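Local coordinates for protein starch synthase I (Hordeum vulgare, PDB 4HLN) that belongs to the starch synthase family, with a starch synthase catalytic domain followed by a group 1 glycosyl transferase domain and a glycan bound in the latter, at residues 203-207 with 208-212; 573-576 with 577-580; 333-337 with 338-342. All blocks are in the same frame, centred on the assembly; numbering follows the deposited sequence.

Contact 1 of 3, residues 203-207 with 208-212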
ATOM      1  N   GLU A 203      22.594   8.612   6.302  1.00 44.88           N
ATOM      2  CA  GLU A 203      22.937   7.482   7.129  1.00 40.72           C
ATOM      3  C   GLU A 203      22.840   6.163   6.364  1.00 46.17           C
ATOM      4  O   GLU A 203      21.902   5.918   5.587  1.00 38.96           O
ATOM      5  CB  GLU A 203      22.086   7.444   8.398  1.00 42.43           C
ATOM      6  CG  GLU A 203      22.482   6.296   9.326  1.00 58.98           C
ATOM      7  CD  GLU A 203      21.493   6.031  10.457  1.00 72.48           C
ATOM      8  OE1 GLU A 203      20.518   6.806  10.612  1.00 78.28           O
ATOM      9  OE2 GLU A 203      21.701   5.035  11.190  1.00 70.42           O
ATOM     10  N   TYR A 204      23.842   5.323   6.583  1.00 42.18           N
ATOM     11  CA  TYR A 204      23.836   3.989   6.031  1.00 45.89           C
ATOM     12  C   TYR A 204      23.341   3.046   7.128  1.00 46.22           C
ATOM     13  O   TYR A 204      23.911   2.992   8.209  1.00 62.78           O
ATOM     14  CB  TYR A 204      25.242   3.625   5.522  1.00 41.38           C
ATOM     15  CG  TYR A 204      25.276   2.397   4.643  1.00 46.81           C
ATOM     16  CD1 TYR A 204      24.484   2.310   3.492  1.00 41.76           C
ATOM     17  CD2 TYR A 204      26.095   1.312   4.963  1.00 44.63           C
ATOM     18  CE1 TYR A 204      24.513   1.171   2.689  1.00 45.53           C
ATOM     19  CE2 TYR A 204      26.128   0.173   4.166  1.00 47.22           C
ATOM     20  CZ  TYR A 204      25.340   0.109   3.034  1.00 56.53           C
ATOM     21  OH  TYR A 204      25.376  -1.022   2.253  1.00 67.04           O
ATOM     22  N   ARG A 205      22.254   2.333   6.856  1.00 45.23           N
ATOM     23  CA  ARG A 205      21.612   1.472   7.853  1.00 51.51           C
ATOM     24  C   ARG A 205      20.783   0.429   7.100  1.00 49.17           C
ATOM     25  O   ARG A 205      20.017   0.767   6.197  1.00 47.85           O
ATOM     26  CB  ARG A 205      20.722   2.304   8.793  1.00 50.06           C
ATOM     27  CG  ARG A 205      20.226   1.580  10.061  1.00 61.54           C
ATOM     28  CD  ARG A 205      18.837   2.072  10.534  1.00 82.89           C
ATOM     29  NE  ARG A 205      17.783   1.674   9.587  1.00105.79           N
ATOM     30  CZ  ARG A 205      16.488   1.990   9.675  1.00101.52           C
ATOM     31  NH1 ARG A 205      16.021   2.731  10.680  1.00100.47           N
ATOM     32  NH2 ARG A 205      15.653   1.552   8.742  1.00 90.64           N
ATOM     33  N   ASP A 206      20.956  -0.839   7.449  1.00 45.32           N
ATOM     34  CA  ASP A 206      20.271  -1.923   6.742  1.00 47.98           C
ATOM     35  C   ASP A 206      20.576  -1.992   5.238  1.00 45.37           C
ATOM     36  O   ASP A 206      19.723  -2.399   4.439  1.00 48.39           O
ATOM     37  CB  ASP A 206      18.766  -1.845   6.989  1.00 51.03           C
ATOM     38  CG  ASP A 206      18.409  -2.100   8.442  1.00 71.59           C
ATOM     39  OD1 ASP A 206      18.920  -3.096   9.003  1.00 77.09           O
ATOM     40  OD2 ASP A 206      17.638  -1.307   9.031  1.00 71.98           O
ATOM     41  N   ASN A 207      21.804  -1.611   4.881  1.00 39.48           N
ATOM     42  CA  ASN A 207      22.293  -1.605   3.500  1.00 44.07           C
ATOM     43  C   ASN A 207      21.557  -0.627   2.626  1.00 43.85           C
ATOM     44  O   ASN A 207      21.517  -0.761   1.394  1.00 45.75           O
ATOM     45  CB  ASN A 207      22.251  -3.002   2.899  1.00 59.34           C
ATOM     46  CG  ASN A 207      23.083  -3.969   3.683  1.00 72.58           C
ATOM     47  OD1 ASN A 207      22.553  -4.877   4.326  1.00 76.81           O
ATOM     48  ND2 ASN A 207      24.399  -3.757   3.677  1.00 67.25           N
ATOM     49  N   VAL A 208      20.968   0.361   3.287  1.00 41.17           N
ATOM     50  CA  VAL A 208      20.241   1.396   2.603  1.00 35.22           C
ATOM     51  C   VAL A 208      20.842   2.741   2.931  1.00 36.63           C
ATOM     52  O   VAL A 208      21.167   3.039   4.081  1.00 41.82           O
ATOM     53  CB  VAL A 208      18.738   1.364   2.945  1.00 41.03           C
ATOM     54  CG1 VAL A 208      18.063   2.702   2.574  1.00 29.61           C
ATOM     55  CG2 VAL A 208      18.077   0.189   2.239  1.00 34.01           C
ATOM     56  N   ASP A 209      21.021   3.525   1.880  1.00 20.75           N
ATOM     57  CA  ASP A 209      21.434   4.904   1.969  1.00 38.25           C
ATOM     58  C   ASP A 209      20.242   5.796   2.241  1.00 44.97           C
ATOM     59  O   ASP A 209      19.453   6.105   1.339  1.00 48.14           O
ATOM     60  CB  ASP A 209      22.092   5.308   0.662  1.00 42.41           C
ATOM     61  CG  ASP A 209      23.494   4.797   0.565  1.00 45.28           C
ATOM     62  OD1 ASP A 209      24.229   5.045   1.542  1.00 45.94           O
ATOM     63  OD2 ASP A 209      23.840   4.130  -0.441  1.00 50.61           O
ATOM     64  N   TRP A 210      20.112   6.191   3.498  1.00 34.83           N
ATOM     65  CA  TRP A 210      19.056   7.088   3.923  1.00 28.13           C
ATOM     66  C   TRP A 210      19.578   8.483   3.783  1.00 38.02           C
ATOM     67  O   TRP A 210      20.480   8.892   4.521  1.00 43.93           O
ATOM     68  CB  TRP A 210      18.731   6.818   5.383  1.00 44.30           C
ATOM     69  CG  TRP A 210      18.344   5.417   5.580  1.00 41.03           C
ATOM     70  CD1 TRP A 210      19.140   4.393   5.998  1.00 43.96           C
ATOM     71  CD2 TRP A 210      17.059   4.857   5.323  1.00 31.42           C
ATOM     72  NE1 TRP A 210      18.423   3.223   6.029  1.00 44.20           N
ATOM     73  CE2 TRP A 210      17.141   3.479   5.613  1.00 39.67           C
ATOM     74  CE3 TRP A 210      15.842   5.389   4.871  1.00 34.23           C
ATOM     75  CZ2 TRP A 210      16.048   2.620   5.478  1.00 41.70           C
ATOM     76  CZ3 TRP A 210      14.758   4.538   4.729  1.00 38.03           C
ATOM     77  CH2 TRP A 210      14.864   3.166   5.038  1.00 37.68           C
ATOM     78  N   VAL A 211      19.023   9.205   2.821  1.00 32.51           N
ATOM     79  CA  VAL A 211      19.450  10.564   2.530  1.00 37.44           C
ATOM     80  C   VAL A 211      18.363  11.553   2.924  1.00 42.85           C
ATOM     81  O   VAL A 211      17.209  11.422   2.518  1.00 44.68           O
ATOM     82  CB  VAL A 211      19.741  10.741   1.038  1.00 37.65           C
ATOM     83  CG1 VAL A 211      20.013  12.212   0.714  1.00 32.83           C
ATOM     84  CG2 VAL A 211      20.893   9.855   0.627  1.00 34.78           C
ATOM     85  N   PHE A 212      18.747  12.553   3.702  1.00 50.27           N
ATOM     86  CA  PHE A 212      17.800  13.505   4.250  1.00 44.78           C
ATOM     87  C   PHE A 212      18.036  14.870   3.696  1.00 40.11           C
ATOM     88  O   PHE A 212      19.160  15.368   3.704  1.00 47.36           O
ATOM     89  CB  PHE A 212      17.940  13.551   5.752  1.00 34.63           C
ATOM     90  CG  PHE A 212      17.611  12.275   6.385  1.00 39.87           C
ATOM     91  CD1 PHE A 212      16.281  11.931   6.609  1.00 42.44           C
ATOM     92  CD2 PHE A 212      18.615  11.380   6.723  1.00 40.78           C
ATOM     93  CE1 PHE A 212      15.959  10.714   7.197  1.00 41.92           C
ATOM     94  CE2 PHE A 212      18.303  10.160   7.312  1.00 40.77           C
ATOM     95  CZ  PHE A 212      16.975   9.822   7.545  1.00 32.47           C
TER

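Contact 2 of 3, residues 573-576 with 577-580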
ATOM      1  N   PRO A 573     -19.472  -4.610  -6.310  1.00 72.81           N
ATOM      2  CA  PRO A 573     -18.864  -3.493  -5.592  1.00 81.99           C
ATOM      3  C   PRO A 573     -19.075  -3.655  -4.103  1.00 78.80           C
ATOM      4  O   PRO A 573     -19.633  -4.657  -3.654  1.00 67.52           O
ATOM      5  CB  PRO A 573     -19.689  -2.313  -6.081  1.00 81.24           C
ATOM      6  CG  PRO A 573     -21.075  -2.908  -6.168  1.00 69.63           C
ATOM      7  CD  PRO A 573     -20.872  -4.325  -6.668  1.00 67.17           C
ATOM      8  N   LEU A 574     -18.657  -2.649  -3.350  1.00 78.91           N
ATOM      9  CA  LEU A 574     -18.749  -2.699  -1.902  1.00 70.09           C
ATOM     10  C   LEU A 574     -20.172  -2.432  -1.417  1.00 65.79           C
ATOM     11  O   LEU A 574     -20.520  -1.305  -1.082  1.00 63.35           O
ATOM     12  CB  LEU A 574     -17.766  -1.700  -1.284  1.00 64.96           C
ATOM     13  CG  LEU A 574     -17.571  -1.770   0.229  1.00 64.43           C
ATOM     14  CD1 LEU A 574     -17.349  -3.201   0.705  1.00 61.19           C
ATOM     15  CD2 LEU A 574     -16.422  -0.879   0.642  1.00 69.68           C
ATOM     16  N   THR A 575     -20.989  -3.478  -1.367  1.00 69.51           N
ATOM     17  CA  THR A 575     -22.374  -3.338  -0.917  1.00 66.30           C
ATOM     18  C   THR A 575     -22.792  -4.473   0.001  1.00 67.12           C
ATOM     19  O   THR A 575     -22.382  -5.621  -0.175  1.00 70.02           O
ATOM     20  CB  THR A 575     -23.343  -3.345  -2.105  1.00 68.97           C
ATOM     21  OG1 THR A 575     -23.506  -4.694  -2.577  1.00 67.95           O
ATOM     22  CG2 THR A 575     -22.801  -2.465  -3.231  1.00 68.50           C
ATOM     23  N   VAL A 576     -23.643  -4.153   0.962  1.00 68.71           N
ATOM     24  CA  VAL A 576     -24.180  -5.163   1.865  1.00 63.78           C
ATOM     25  C   VAL A 576     -24.701  -6.401   1.130  1.00 65.04           C
ATOM     26  O   VAL A 576     -24.626  -7.514   1.646  1.00 71.08           O
ATOM     27  CB  VAL A 576     -25.303  -4.574   2.717  1.00 63.66           C
ATOM     28  CG1 VAL A 576     -25.983  -5.662   3.522  1.00 68.81           C
ATOM     29  CG2 VAL A 576     -24.759  -3.478   3.616  1.00 54.49           C
ATOM     30  N   GLU A 577     -25.230  -6.212  -0.070  1.00 64.49           N
ATOM     31  CA  GLU A 577     -25.797  -7.319  -0.834  1.00 75.97           C
ATOM     32  C   GLU A 577     -24.673  -8.182  -1.389  1.00 72.14           C
ATOM     33  O   GLU A 577     -24.645  -9.410  -1.199  1.00 67.66           O
ATOM     34  CB  GLU A 577     -26.668  -6.804  -1.987  1.00 87.67           C
ATOM     35  CG  GLU A 577     -27.787  -5.844  -1.577  1.00103.95           C
ATOM     36  CD  GLU A 577     -27.281  -4.600  -0.842  1.00111.02           C
ATOM     37  OE1 GLU A 577     -26.786  -3.649  -1.501  1.00 95.61           O
ATOM     38  OE2 GLU A 577     -27.384  -4.577   0.405  1.00117.73           O
ATOM     39  N   LYS A 578     -23.743  -7.529  -2.078  1.00 63.16           N
ATOM     40  CA  LYS A 578     -22.641  -8.244  -2.698  1.00 61.51           C
ATOM     41  C   LYS A 578     -21.782  -8.935  -1.642  1.00 65.24           C
ATOM     42  O   LYS A 578     -21.259 -10.036  -1.863  1.00 59.01           O
ATOM     43  CB  LYS A 578     -21.802  -7.309  -3.560  1.00 52.57           C
ATOM     44  CG  LYS A 578     -21.735  -7.729  -5.019  1.00 69.02           C
ATOM     45  CD  LYS A 578     -21.340  -9.209  -5.190  1.00 80.60           C
ATOM     46  CE  LYS A 578     -21.169  -9.569  -6.676  1.00 85.39           C
ATOM     47  NZ  LYS A 578     -22.000  -8.692  -7.581  1.00 81.17           N
ATOM     48  N   MET A 579     -21.646  -8.294  -0.487  1.00 63.08           N
ATOM     49  CA  MET A 579     -20.867  -8.880   0.588  1.00 69.81           C
ATOM     50  C   MET A 579     -21.533 -10.164   1.079  1.00 73.30           C
ATOM     51  O   MET A 579     -20.909 -11.228   1.119  1.00 70.58           O
ATOM     52  CB  MET A 579     -20.669  -7.885   1.737  1.00 69.24           C
ATOM     53  CG  MET A 579     -19.741  -8.401   2.839  1.00 68.36           C
ATOM     54  SD  MET A 579     -19.228  -7.169   4.061  1.00 79.47           S
ATOM     55  CE  MET A 579     -20.701  -6.966   5.052  1.00 73.52           C
ATOM     56  N   LEU A 580     -22.808 -10.060   1.440  1.00 71.97           N
ATOM     57  CA  LEU A 580     -23.540 -11.211   1.943  1.00 63.26           C
ATOM     58  C   LEU A 580     -23.560 -12.310   0.910  1.00 63.41           C
ATOM     59  O   LEU A 580     -23.442 -13.496   1.246  1.00 63.94           O
ATOM     60  CB  LEU A 580     -24.958 -10.826   2.331  1.00 51.67           C
ATOM     61  CG  LEU A 580     -24.960  -9.897   3.537  1.00 63.27           C
ATOM     62  CD1 LEU A 580     -26.300  -9.190   3.666  1.00 65.85           C
ATOM     63  CD2 LEU A 580     -24.596 -10.658   4.815  1.00 60.71           C
TER

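Contact 3 of 3, residues 333-337 with 338-342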
ATOM      1  N   TRP A 333     -19.286  21.407 -12.678  1.00 30.60           N
ATOM      2  CA  TRP A 333     -20.020  21.072 -11.461  1.00 43.71           C
ATOM      3  C   TRP A 333     -19.151  21.165 -10.202  1.00 48.56           C
ATOM      4  O   TRP A 333     -19.664  21.211  -9.077  1.00 57.59           O
ATOM      5  CB  TRP A 333     -20.655  19.692 -11.572  1.00 39.72           C
ATOM      6  CG  TRP A 333     -19.686  18.641 -11.834  1.00 46.90           C
ATOM      7  CD1 TRP A 333     -19.332  18.138 -13.047  1.00 55.03           C
ATOM      8  CD2 TRP A 333     -18.909  17.942 -10.860  1.00 45.78           C
ATOM      9  NE1 TRP A 333     -18.381  17.156 -12.888  1.00 62.07           N
ATOM     10  CE2 TRP A 333     -18.109  17.013 -11.553  1.00 47.20           C
ATOM     11  CE3 TRP A 333     -18.817  18.006  -9.468  1.00 40.28           C
ATOM     12  CZ2 TRP A 333     -17.233  16.157 -10.904  1.00 57.31           C
ATOM     13  CZ3 TRP A 333     -17.948  17.155  -8.818  1.00 38.85           C
ATOM     14  CH2 TRP A 333     -17.165  16.239  -9.534  1.00 54.68           C
ATOM     15  N   ALA A 334     -17.839  21.224 -10.400  1.00 42.78           N
ATOM     16  CA  ALA A 334     -16.904  21.295  -9.290  1.00 43.83           C
ATOM     17  C   ALA A 334     -16.353  22.696  -9.063  1.00 38.33           C
ATOM     18  O   ALA A 334     -15.406  22.863  -8.302  1.00 38.19           O
ATOM     19  CB  ALA A 334     -15.760  20.308  -9.481  1.00 47.79           C
ATOM     20  N   ARG A 335     -16.949  23.700  -9.704  1.00 37.60           N
ATOM     21  CA  ARG A 335     -16.550  25.087  -9.450  1.00 42.06           C
ATOM     22  C   ARG A 335     -17.064  25.613  -8.119  1.00 45.74           C
ATOM     23  O   ARG A 335     -18.122  25.201  -7.621  1.00 50.63           O
ATOM     24  CB  ARG A 335     -17.006  26.010 -10.564  1.00 43.81           C
ATOM     25  CG  ARG A 335     -16.578  25.551 -11.945  1.00 54.42           C
ATOM     26  CD  ARG A 335     -15.081  25.557 -12.154  1.00 44.06           C
ATOM     27  NE  ARG A 335     -14.788  24.864 -13.402  1.00 56.71           N
ATOM     28  CZ  ARG A 335     -14.682  25.468 -14.580  1.00 53.32           C
ATOM     29  NH1 ARG A 335     -14.442  24.749 -15.671  1.00 39.18           N
ATOM     30  NH2 ARG A 335     -14.824  26.791 -14.662  1.00 43.64           N
ATOM     31  N   ARG A 336     -16.329  26.573  -7.582  1.00 43.17           N
ATOM     32  CA  ARG A 336     -16.418  26.921  -6.173  1.00 51.22           C
ATOM     33  C   ARG A 336     -16.977  28.313  -5.886  1.00 45.19           C
ATOM     34  O   ARG A 336     -17.328  28.633  -4.758  1.00 60.34           O
ATOM     35  CB  ARG A 336     -15.028  26.757  -5.561  1.00 47.73           C
ATOM     36  CG  ARG A 336     -14.544  25.330  -5.677  1.00 41.09           C
ATOM     37  CD  ARG A 336     -15.402  24.430  -4.798  1.00 38.57           C
ATOM     38  NE  ARG A 336     -15.104  24.742  -3.408  1.00 41.75           N
ATOM     39  CZ  ARG A 336     -14.084  24.218  -2.738  1.00 43.75           C
ATOM     40  NH1 ARG A 336     -13.287  23.325  -3.318  1.00 45.34           N
ATOM     41  NH2 ARG A 336     -13.858  24.589  -1.489  1.00 41.79           N
ATOM     42  N   HIS A 337     -17.034  29.136  -6.920  1.00 36.52           N
ATOM     43  CA  HIS A 337     -17.607  30.467  -6.844  1.00 33.29           C
ATOM     44  C   HIS A 337     -17.835  30.947  -8.262  1.00 40.05           C
ATOM     45  O   HIS A 337     -17.290  30.377  -9.211  1.00 50.32           O
ATOM     46  CB  HIS A 337     -16.728  31.442  -6.056  1.00 30.91           C
ATOM     47  CG  HIS A 337     -15.334  31.559  -6.572  1.00 47.07           C
ATOM     48  ND1 HIS A 337     -14.952  32.531  -7.471  1.00 47.01           N
ATOM     49  CD2 HIS A 337     -14.224  30.825  -6.315  1.00 54.89           C
ATOM     50  CE1 HIS A 337     -13.669  32.387  -7.752  1.00 43.13           C
ATOM     51  NE2 HIS A 337     -13.204  31.362  -7.062  1.00 57.30           N
ATOM     52  N   ALA A 338     -18.664  31.975  -8.391  1.00 35.45           N
ATOM     53  CA  ALA A 338     -19.159  32.445  -9.679  1.00 37.64           C
ATOM     54  C   ALA A 338     -18.072  32.621 -10.752  1.00 48.32           C
ATOM     55  O   ALA A 338     -18.269  32.240 -11.903  1.00 51.16           O
ATOM     56  CB  ALA A 338     -19.945  33.747  -9.484  1.00 30.66           C
ATOM     57  N   LEU A 339     -16.927  33.188 -10.379  1.00 42.06           N
ATOM     58  CA  LEU A 339     -15.872  33.465 -11.361  1.00 52.78           C
ATOM     59  C   LEU A 339     -14.772  32.401 -11.494  1.00 50.37           C
ATOM     60  O   LEU A 339     -13.858  32.547 -12.303  1.00 58.73           O
ATOM     61  CB  LEU A 339     -15.249  34.835 -11.091  1.00 48.42           C
ATOM     62  CG  LEU A 339     -16.273  35.975 -11.163  1.00 56.31           C
ATOM     63  CD1 LEU A 339     -15.607  37.319 -10.912  1.00 46.27           C
ATOM     64  CD2 LEU A 339     -17.029  35.981 -12.501  1.00 44.27           C
ATOM     65  N   ASP A 340     -14.876  31.334 -10.714  1.00 39.52           N
ATOM     66  CA  ASP A 340     -13.871  30.289 -10.688  1.00 44.08           C
ATOM     67  C   ASP A 340     -13.700  29.608 -12.053  1.00 44.71           C
ATOM     68  O   ASP A 340     -14.611  28.933 -12.544  1.00 43.65           O
ATOM     69  CB  ASP A 340     -14.235  29.282  -9.589  1.00 44.82           C
ATOM     70  CG  ASP A 340     -13.326  28.075  -9.568  1.00 43.44           C
ATOM     71  OD1 ASP A 340     -12.158  28.192  -9.992  1.00 42.48           O
ATOM     72  OD2 ASP A 340     -13.790  27.009  -9.118  1.00 46.89           O
ATOM     73  N   LYS A 341     -12.528  29.787 -12.661  1.00 45.04           N
ATOM     74  CA  LYS A 341     -12.232  29.170 -13.959  1.00 47.20           C
ATOM     75  C   LYS A 341     -11.826  27.702 -13.806  1.00 50.33           C
ATOM     76  O   LYS A 341     -11.714  26.979 -14.797  1.00 41.20           O
ATOM     77  CB  LYS A 341     -11.113  29.919 -14.686  1.00 44.84           C
ATOM     78  CG  LYS A 341     -11.267  31.431 -14.741  1.00 57.28           C
ATOM     79  CD  LYS A 341     -11.544  31.902 -16.166  1.00 75.18           C
ATOM     80  CE  LYS A 341     -10.893  33.259 -16.466  1.00 83.50           C
ATOM     81  NZ  LYS A 341      -9.389  33.219 -16.423  1.00 80.63           N
ATOM     82  N   GLY A 342     -11.591  27.281 -12.562  1.00 50.36           N
ATOM     83  CA  GLY A 342     -11.242  25.905 -12.252  1.00 44.27           C
ATOM     84  C   GLY A 342      -9.865  25.436 -12.723  1.00 45.75           C
ATOM     85  O   GLY A 342      -9.656  24.241 -12.931  1.00 33.83           O
TER
HETATM   86  O   HOH W   1     -16.928  34.493  -7.996  1.00 55.85           O

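Contact 1 of 3, residues 203-207 with 208-212
At the edge of the Trp210 indole, near its plane, lie the carbonyl oxygens of Glu203 and Arg205, while one face carries Val208 CG1, displaced toward the rim. The indole N-H is used: Trp210 NE1 donates to Arg205 O at 2.9 Å, almost in the ring plane. Arg205 O also takes Val208 N at 3.1 Å, the two donors arriving from opposite faces of its carbonyl plane. The Arg205 guanidinium is turned 67° from the indole, with Arg205 NH2 3.5 Å from Trp210 CZ2. Arg205 NE makes a 3.0 Å salt bridge with Asp206 OD2. All this belongs to a tight beta hairpin, strands 195-205 and 208-214 joined by a type I' turn from Arg205 to Val208, in the mixed sheet of the catalytic domain. Glu203 and Trp210 form a hydrogen-bonded pair, N to O both ways at 2.8 Å. Ile152 of helix 150-156 packs on Trp210. Tyr204 and Asp209 occupy the sheet's other face: Asp209 OD1, 3.4 Å from Tyr204 CD1, is hydrogen-bonded to His202 NE2, and Asp209 OD2 to Tyr260 OH. With CG anti to the nitrogen (chi1 -166°), the Tyr204 ring extends forward alongside the turn, where Tyr204 OH accepts from Asn207 ND2 at 3.2 Å.

Contact 2 of 3, residues 573-576 with 577-580
This is an N-cap, the start of helix 576-592 in the group 1 glycosyl transferase domain, just after strand 569-571 at the border of the parallel sheet. Thr575 is the capping residue. Thr575 OG1 sits between the backbone N and the carbonyl carbon (chi1 77°), which turns the hydroxyl into the first turn to accept from Lys578 N at 2.9 Å, nearly straight at 166°. Regular helix bonds take over at once: Met579 N donates to Thr575 O at 2.8 Å and Leu580 N to Val576 O at 3.1 Å. Ahead of the cap, the chain bends through an inverse gamma turn from Pro573 to Thr575, centred on Leu574, with a cis peptide bond before Pro573. Glu577 bends at chi2 and folds its carboxylate back over the cap, Glu577 OE1 lying 3.5 Å from Thr575 CB; there the negative group would probably be favoured by the helix dipole. On the flank facing helix 455-466, Val576 and Leu580 run side by side, CG1 of Val576 3.5 Å from CD1 of Leu580. Leu457 and Met460 touch the valine, and Ala461 touches Leu580 and Met579. Lys578 leads the other way: Lys578 NZ makes a weak hydrogen bond to Ser572 O, and the side chain stays about 9 Å from a bound alpha-D-glucopyranose. Its aliphatic part crosses the proline ring at about a right angle, CG of Lys578 being 3.9 Å from CD of Pro573.

Contact 3 of 3, residues 333-337 with 338-342
One water joins His337 and Leu339, 2.8 Å from His337 ND1 in the plane of the imidazole and 2.7 Å from Leu339 N, whose hydrogen it accepts. It sits beside a type I beta turn from His337 to Asp340, closed by Asp340 N donating to His337 O at 3.0 Å. The turn lies in the loop between strands 327-329 and 343-346 of a small antiparallel sheet, a surface loop that touches crystal neighbours. With CG between its backbone N and carbonyl carbon (chi1 56°), the His337 ring swings over the turn and receives Asp340 CB on one face, a CH-pi contact of 3.5 Å to the centroid. The Asp340 carboxylate is held by two backbone amides. Arg336 N meets the anti lone pair of Asp340 OD2 at 3.0 Å, while Gly342 N comes to Asp340 OD1 from above the carboxylate plane, closing an Asx turn. Arg335 reaches across the loop with its guanidinium. Phe330 O takes its NH1, and Pro331 O weakly its NE. Lys341 O lies over one face of the group without a hydrogen bond to NH2. Instead Arg335 NH2 donates at 152°, near the guanidinium plane, to a lone pair of Asp340 O at 3.0 Å.

The three contacts share no helix or strand and do not touch. Contacts 1 and 3 fall within the starch synthase catalytic domain, their centres about 46 Å apart. Contact 2 falls in the group 1 glycosyl transferase domain, on the opposite side of the chain's centre from contact 1. Contacts 1 and 2 are partly buried and combine backbone bonding of regular structure with apolar packing: a hairpin at the large mixed sheet in one, a helix start against a neighbouring helix in the other. Contact 3, farthest from the chain's centre, is a surface loop and has one backbone turn bond, with side-chain-to-backbone bonds and a bridging water making up the rest of its polar contacts.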